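PDB 1XSZ: guanine nucleotide exchange protein from Legionella pneumophila, which probably acts as a guanine nucleotide exchange factor for ADP-ribosylation factor (Arf) GTPases, with a cap lying over its active site. Local coordinates for residues A[134-139]-A[175-180]; A[162-167]-A[183-188]. All coordinates share one frame; numbering follows the deposited sequence.

Interaction 1 of 2, residues A[134-139]-A[175-180]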
loop_
_atom_site.group_PDB
_atom_site.type_symbol
_atom_site.label_atom_id
_atom_site.label_comp_id
_atom_site.label_asym_id
_atom_site.label_seq_id
_atom_site.Cartn_x
_atom_site.Cartn_y
_atom_site.Cartn_z
ATOM N N ALA A 134 15.908 -9.133 9.425
ATOM C CA ALA A 134 15.473 -9.590 8.113
ATOM C C ALA A 134 14.749 -8.458 7.392
ATOM O O ALA A 134 14.893 -8.301 6.182
ATOM C CB ALA A 134 14.556 -10.804 8.252
ATOM N N TYR A 135 13.982 -7.675 8.145
ATOM C CA TYR A 135 13.243 -6.546 7.581
ATOM C C TYR A 135 14.229 -5.505 7.049
ATOM O O TYR A 135 14.072 -4.992 5.937
ATOM C CB TYR A 135 12.338 -5.929 8.654
ATOM C CG TYR A 135 11.650 -4.643 8.240
ATOM C CD1 TYR A 135 10.695 -4.629 7.223
ATOM C CD2 TYR A 135 11.951 -3.444 8.879
ATOM C CE1 TYR A 135 10.055 -3.442 6.857
ATOM C CE2 TYR A 135 11.322 -2.256 8.524
ATOM C CZ TYR A 135 10.373 -2.261 7.515
ATOM O OH TYR A 135 9.744 -1.084 7.182
ATOM N N LEU A 136 15.247 -5.182 7.840
ATOM C CA LEU A 136 16.253 -4.220 7.405
ATOM C C LEU A 136 16.898 -4.708 6.105
ATOM O O LEU A 136 17.042 -3.947 5.147
ATOM C CB LEU A 136 17.332 -4.040 8.481
ATOM C CG LEU A 136 18.552 -3.214 8.051
ATOM C CD1 LEU A 136 18.132 -1.782 7.760
ATOM C CD2 LEU A 136 19.610 -3.248 9.145
ATOM N N LEU A 137 17.286 -5.977 6.074
ATOM C CA LEU A 137 17.915 -6.545 4.889
ATOM C C LEU A 137 16.970 -6.469 3.691
ATOM O O LEU A 137 17.389 -6.138 2.582
ATOM C CB LEU A 137 18.296 -8.003 5.146
ATOM C CG LEU A 137 19.479 -8.555 4.355
ATOM C CD1 LEU A 137 20.759 -7.814 4.733
ATOM C CD2 LEU A 137 19.618 -10.032 4.663
ATOM N N ALA A 138 15.697 -6.776 3.925
ATOM C CA ALA A 138 14.704 -6.745 2.863
ATOM C C ALA A 138 14.519 -5.362 2.254
ATOM O O ALA A 138 14.602 -5.219 1.032
ATOM C CB ALA A 138 13.368 -7.283 3.369
ATOM N N PHE A 139 14.283 -4.341 3.078
ATOM C CA PHE A 139 14.076 -3.034 2.478
ATOM C C PHE A 139 15.366 -2.432 1.932
ATOM O O PHE A 139 15.332 -1.682 0.959
ATOM C CB PHE A 139 13.264 -2.091 3.411
ATOM C CG PHE A 139 14.035 -1.453 4.535
ATOM C CD1 PHE A 139 14.970 -0.456 4.284
ATOM C CD2 PHE A 139 13.730 -1.768 5.862
ATOM C CE1 PHE A 139 15.586 0.232 5.334
ATOM C CE2 PHE A 139 14.343 -1.085 6.920
ATOM C CZ PHE A 139 15.270 -0.083 6.650
ATOM N N GLY A 175 24.462 -6.208 16.062
ATOM C CA GLY A 175 25.719 -6.699 15.528
ATOM C C GLY A 175 25.769 -6.509 14.025
ATOM O O GLY A 175 24.930 -5.806 13.462
ATOM N N ASP A 176 26.745 -7.125 13.369
ATOM C CA ASP A 176 26.868 -6.999 11.923
ATOM C C ASP A 176 26.450 -8.274 11.214
ATOM O O ASP A 176 26.389 -9.349 11.815
ATOM C CB ASP A 176 28.312 -6.684 11.516
ATOM C CG ASP A 176 28.868 -5.459 12.209
ATOM O OD1 ASP A 176 28.111 -4.490 12.417
ATOM O OD2 ASP A 176 30.076 -5.466 12.534
ATOM N N PHE A 177 26.141 -8.137 9.928
ATOM C CA PHE A 177 25.787 -9.280 9.097
ATOM C C PHE A 177 27.137 -9.784 8.599
ATOM O O PHE A 177 28.085 -9.004 8.493
ATOM C CB PHE A 177 24.943 -8.840 7.894
ATOM C CG PHE A 177 23.584 -8.320 8.256
ATOM C CD1 PHE A 177 22.554 -9.194 8.584
ATOM C CD2 PHE A 177 23.335 -6.950 8.279
ATOM C CE1 PHE A 177 21.298 -8.717 8.932
ATOM C CE2 PHE A 177 22.081 -6.462 8.627
ATOM C CZ PHE A 177 21.060 -7.346 8.955
ATOM N N ASP A 178 27.237 -11.074 8.301
ATOM C CA ASP A 178 28.494 -11.617 7.801
ATOM C C ASP A 178 28.880 -10.908 6.507
ATOM O O ASP A 178 28.048 -10.723 5.616
ATOM C CB ASP A 178 28.369 -13.121 7.553
ATOM C CG ASP A 178 28.368 -13.926 8.839
ATOM O OD1 ASP A 178 28.248 -15.167 8.764
ATOM O OD2 ASP A 178 28.488 -13.317 9.926
ATOM N N ALA A 179 30.144 -10.511 6.411
ATOM C CA ALA A 179 30.654 -9.811 5.238
ATOM C C ALA A 179 30.399 -10.568 3.939
ATOM O O ALA A 179 29.963 -9.983 2.946
ATOM C CB ALA A 179 32.148 -9.550 5.400
ATOM N N LYS A 180 30.664 -11.870 3.946
ATOM C CA LYS A 180 30.477 -12.678 2.748
ATOM C C LYS A 180 29.007 -12.857 2.401
ATOM O O LYS A 180 28.657 -13.117 1.249
ATOM C CB LYS A 180 31.168 -14.034 2.919
ATOM C CG LYS A 180 32.662 -13.901 3.200
ATOM C CD LYS A 180 33.321 -12.957 2.201
ATOM C CE LYS A 180 34.713 -12.547 2.650
ATOM N NZ LYS A 180 35.307 -11.532 1.736
#
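F177 presents its ring to two neighbouring leucines of helix 131-149, L136 and L137, which meet it in different ways. The CH-pi contact comes from L137: its CD1 methyl stands 4.2 Å from the centroid of the F177 ring and 6° off the ring normal, so it sits almost squarely over the middle of one face. L137 is modelled in two conformers, so this face contact holds for one of them and is doubtful for the other. The plain apolar contact is made by L136, whose CD2 lies 4.1 Å from CE2 of F177, at the ring's edge and near its plane. With CG anti to its carbonyl carbon (chi1 -67°), F177 carries the ring from the loop across to the helix.

L137 also packs on F181, L182 and L185 of helix 179-191, and F177 touches L182 too. F177, one residue before D178 at the N-cap position, thus packs the loop leading into helix 179-191 against helix 131-149. Methyls and an aromatic ring make up the whole contact; with no polar bond between the segments, it rests on dispersion and on the burial of F177 and L137.

Interaction 2 of 2, residues A[162-167]-A[183-188]; sequences DGLKRN and EELYSE
NZ of K165 stands between two carboxylates, one on its own helix and one across the contact. It reaches OE2 of E183 at 3.4 Å, a salt bridge whose hydrogen bond is weak, and OD1 of D162, one turn back, at 3.6 Å. The lysine chain bends at chi3 (-69°), which turns the ammonium toward both acids, while the glutamate runs extended beyond CG to meet it. E183 OE2 has a second cation in K180, and the positive charges probably ease the nearness of the two acids, OD1 of D162 and OE2 of E183 being 6.5 Å apart.

The apolar part of the contact lies beside the charged groups. CD2 of L164 is 4.0 Å from CB of Y186, at the edge of the tyrosine's ring, and 4.2 Å from CD2 of L185, whose side chain it crosses at about a right angle. Y186 OH is hydrogen-bonded to O of M159, in the loop leading into helix 161-167, and the tyrosine side chain also touches V161 of that helix.

At the far end of the same helix, N167 ND2 donates to G163 O at 2.9 Å from above the carbonyl plane, with the backbone N of N167 arriving from the opposite face. The axes of the two segments approach to 10.0 Å at 129°, running partly counter to each other but nearer perpendicular than antiparallel. This is helix-helix packing within the all-helical Sec7 domain, with buried leucines and the flank of a tyrosine packed between the helices and the D162-K165-E183 salt-bridge network beside them.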
loop_
_atom_site.group_PDB
_atom_site.type_symbol
_atom_site.label_atom_id
_atom_site.label_comp_id
_atom_site.label_asym_id
_atom_site.label_seq_id
_atom_site.Cartn_x
_atom_site.Cartn_y
_atom_site.Cartn_z
ATOM N N ASP A 162 31.252 -2.437 -0.695
ATOM C CA ASP A 162 31.874 -1.906 0.510
ATOM C C ASP A 162 30.914 -0.912 1.158
ATOM O O ASP A 162 30.807 -0.840 2.384
ATOM C CB ASP A 162 33.205 -1.227 0.176
ATOM C CG ASP A 162 34.262 -2.217 -0.270
ATOM O OD1 ASP A 162 34.524 -3.181 0.480
ATOM O OD2 ASP A 162 34.832 -2.035 -1.367
ATOM N N GLY A 163 30.207 -0.151 0.327
ATOM C CA GLY A 163 29.247 0.807 0.849
ATOM C C GLY A 163 28.096 0.097 1.544
ATOM O O GLY A 163 27.583 0.564 2.559
ATOM N N LEU A 164 27.675 -1.039 0.994
ATOM C CA LEU A 164 26.588 -1.798 1.597
ATOM C C LEU A 164 27.003 -2.275 2.989
ATOM O O LEU A 164 26.248 -2.143 3.948
ATOM C CB LEU A 164 26.222 -3.009 0.730
ATOM C CG LEU A 164 25.115 -3.902 1.304
ATOM C CD1 LEU A 164 23.793 -3.139 1.345
ATOM C CD2 LEU A 164 24.976 -5.161 0.457
ATOM N N LYS A 165 28.212 -2.820 3.089
ATOM C CA LYS A 165 28.715 -3.316 4.363
ATOM C C LYS A 165 28.846 -2.199 5.393
ATOM O O LYS A 165 28.501 -2.382 6.558
ATOM C CB LYS A 165 30.061 -4.022 4.159
ATOM C CG LYS A 165 29.935 -5.323 3.373
ATOM C CD LYS A 165 31.256 -6.083 3.258
ATOM C CE LYS A 165 32.251 -5.371 2.362
ATOM N NZ LYS A 165 33.510 -6.161 2.220
ATOM N N ARG A 166 29.325 -1.039 4.959
ATOM C CA ARG A 166 29.488 0.087 5.870
ATOM C C ARG A 166 28.148 0.583 6.403
ATOM O O ARG A 166 27.988 0.817 7.603
ATOM C CB ARG A 166 30.213 1.244 5.171
ATOM C CG ARG A 166 30.384 2.469 6.061
ATOM C CD ARG A 166 31.115 3.621 5.375
ATOM N NE ARG A 166 30.361 4.203 4.266
ATOM C CZ ARG A 166 30.520 3.867 2.991
ATOM N NH1 ARG A 166 31.413 2.946 2.651
ATOM N NH2 ARG A 166 29.790 4.455 2.052
ATOM N N ASN A 167 27.179 0.731 5.508
ATOM C CA ASN A 167 25.869 1.225 5.896
ATOM C C ASN A 167 25.036 0.282 6.756
ATOM O O ASN A 167 24.177 0.734 7.518
ATOM C CB ASN A 167 25.093 1.640 4.643
ATOM C CG ASN A 167 25.496 3.016 4.149
ATOM O OD1 ASN A 167 25.101 4.033 4.728
ATOM N ND2 ASN A 167 26.296 3.059 3.094
ATOM N N GLU A 183 28.203 -9.614 0.626
ATOM C CA GLU A 183 28.846 -9.589 -0.681
ATOM C C GLU A 183 28.024 -10.432 -1.659
ATOM O O GLU A 183 27.846 -10.069 -2.826
ATOM C CB GLU A 183 30.284 -10.116 -0.568
ATOM C CG GLU A 183 31.208 -9.138 0.162
ATOM C CD GLU A 183 32.605 -9.680 0.402
ATOM O OE1 GLU A 183 33.166 -10.325 -0.511
ATOM O OE2 GLU A 183 33.151 -9.440 1.501
ATOM N N GLU A 184 27.508 -11.550 -1.169
ATOM C CA GLU A 184 26.687 -12.434 -1.982
ATOM C C GLU A 184 25.350 -11.769 -2.320
ATOM O O GLU A 184 24.899 -11.810 -3.464
ATOM C CB GLU A 184 26.455 -13.739 -1.229
ATOM C CG GLU A 184 25.256 -14.516 -1.689
ATOM C CD GLU A 184 25.058 -15.764 -0.871
ATOM O OE1 GLU A 184 25.574 -15.815 0.269
ATOM O OE2 GLU A 184 24.380 -16.680 -1.361
ATOM N N LEU A 185 24.723 -11.159 -1.319
ATOM C CA LEU A 185 23.445 -10.480 -1.509
ATOM C C LEU A 185 23.587 -9.397 -2.578
ATOM O O LEU A 185 22.777 -9.303 -3.503
ATOM C CB LEU A 185 22.987 -9.865 -0.180
ATOM C CG LEU A 185 21.667 -9.092 -0.128
ATOM C CD1 LEU A 185 21.196 -9.013 1.311
ATOM C CD2 LEU A 185 21.844 -7.690 -0.712
ATOM N N TYR A 186 24.633 -8.590 -2.456
ATOM C CA TYR A 186 24.888 -7.519 -3.403
ATOM C C TYR A 186 24.981 -8.047 -4.839
ATOM O O TYR A 186 24.325 -7.534 -5.745
ATOM C CB TYR A 186 26.197 -6.811 -3.027
ATOM C CG TYR A 186 26.532 -5.624 -3.897
ATOM C CD1 TYR A 186 26.194 -4.327 -3.506
ATOM C CD2 TYR A 186 27.181 -5.796 -5.118
ATOM C CE1 TYR A 186 26.500 -3.231 -4.315
ATOM C CE2 TYR A 186 27.490 -4.714 -5.934
ATOM C CZ TYR A 186 27.147 -3.434 -5.525
ATOM O OH TYR A 186 27.462 -2.361 -6.324
ATOM N N SER A 187 25.812 -9.066 -5.028
ATOM C CA SER A 187 26.021 -9.658 -6.339
ATOM C C SER A 187 24.753 -10.262 -6.920
ATOM O O SER A 187 24.492 -10.143 -8.117
ATOM C CB SER A 187 27.108 -10.726 -6.255
ATOM O OG SER A 187 27.270 -11.379 -7.501
ATOM N N GLU A 188 23.961 -10.908 -6.074
ATOM C CA GLU A 188 22.726 -11.516 -6.538
ATOM C C GLU A 188 21.754 -10.499 -7.104
ATOM O O GLU A 188 21.230 -10.674 -8.204
ATOM C CB GLU A 188 22.033 -12.253 -5.404
ATOM C CG GLU A 188 22.609 -13.601 -5.076
ATOM C CD GLU A 188 21.892 -14.209 -3.911
ATOM O OE1 GLU A 188 22.211 -13.843 -2.759
ATOM O OE2 GLU A 188 20.988 -15.027 -4.147
#

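How the interactions relate
The centres of interactions 1 and 2 are 9 Å apart, and both lie within the Sec7 domain, on the same side of the chain's centre. Along the sequence their segments alternate: 134-139, 162-167, 175-180, 183-188. Helix 179-191 is the shared element, entered by the loop segment of interaction 1 and carrying the second segment of interaction 2. The two contacts also touch directly, with CG of L137, in one of its two conformers, packed 3.5 Å from CD1 of L185. Helices 131-149 and 161-167, consecutive in the chain, therefore both pack against helix 179-191 and the loop before it, so the two contacts form one connected patch within the Sec7 domain.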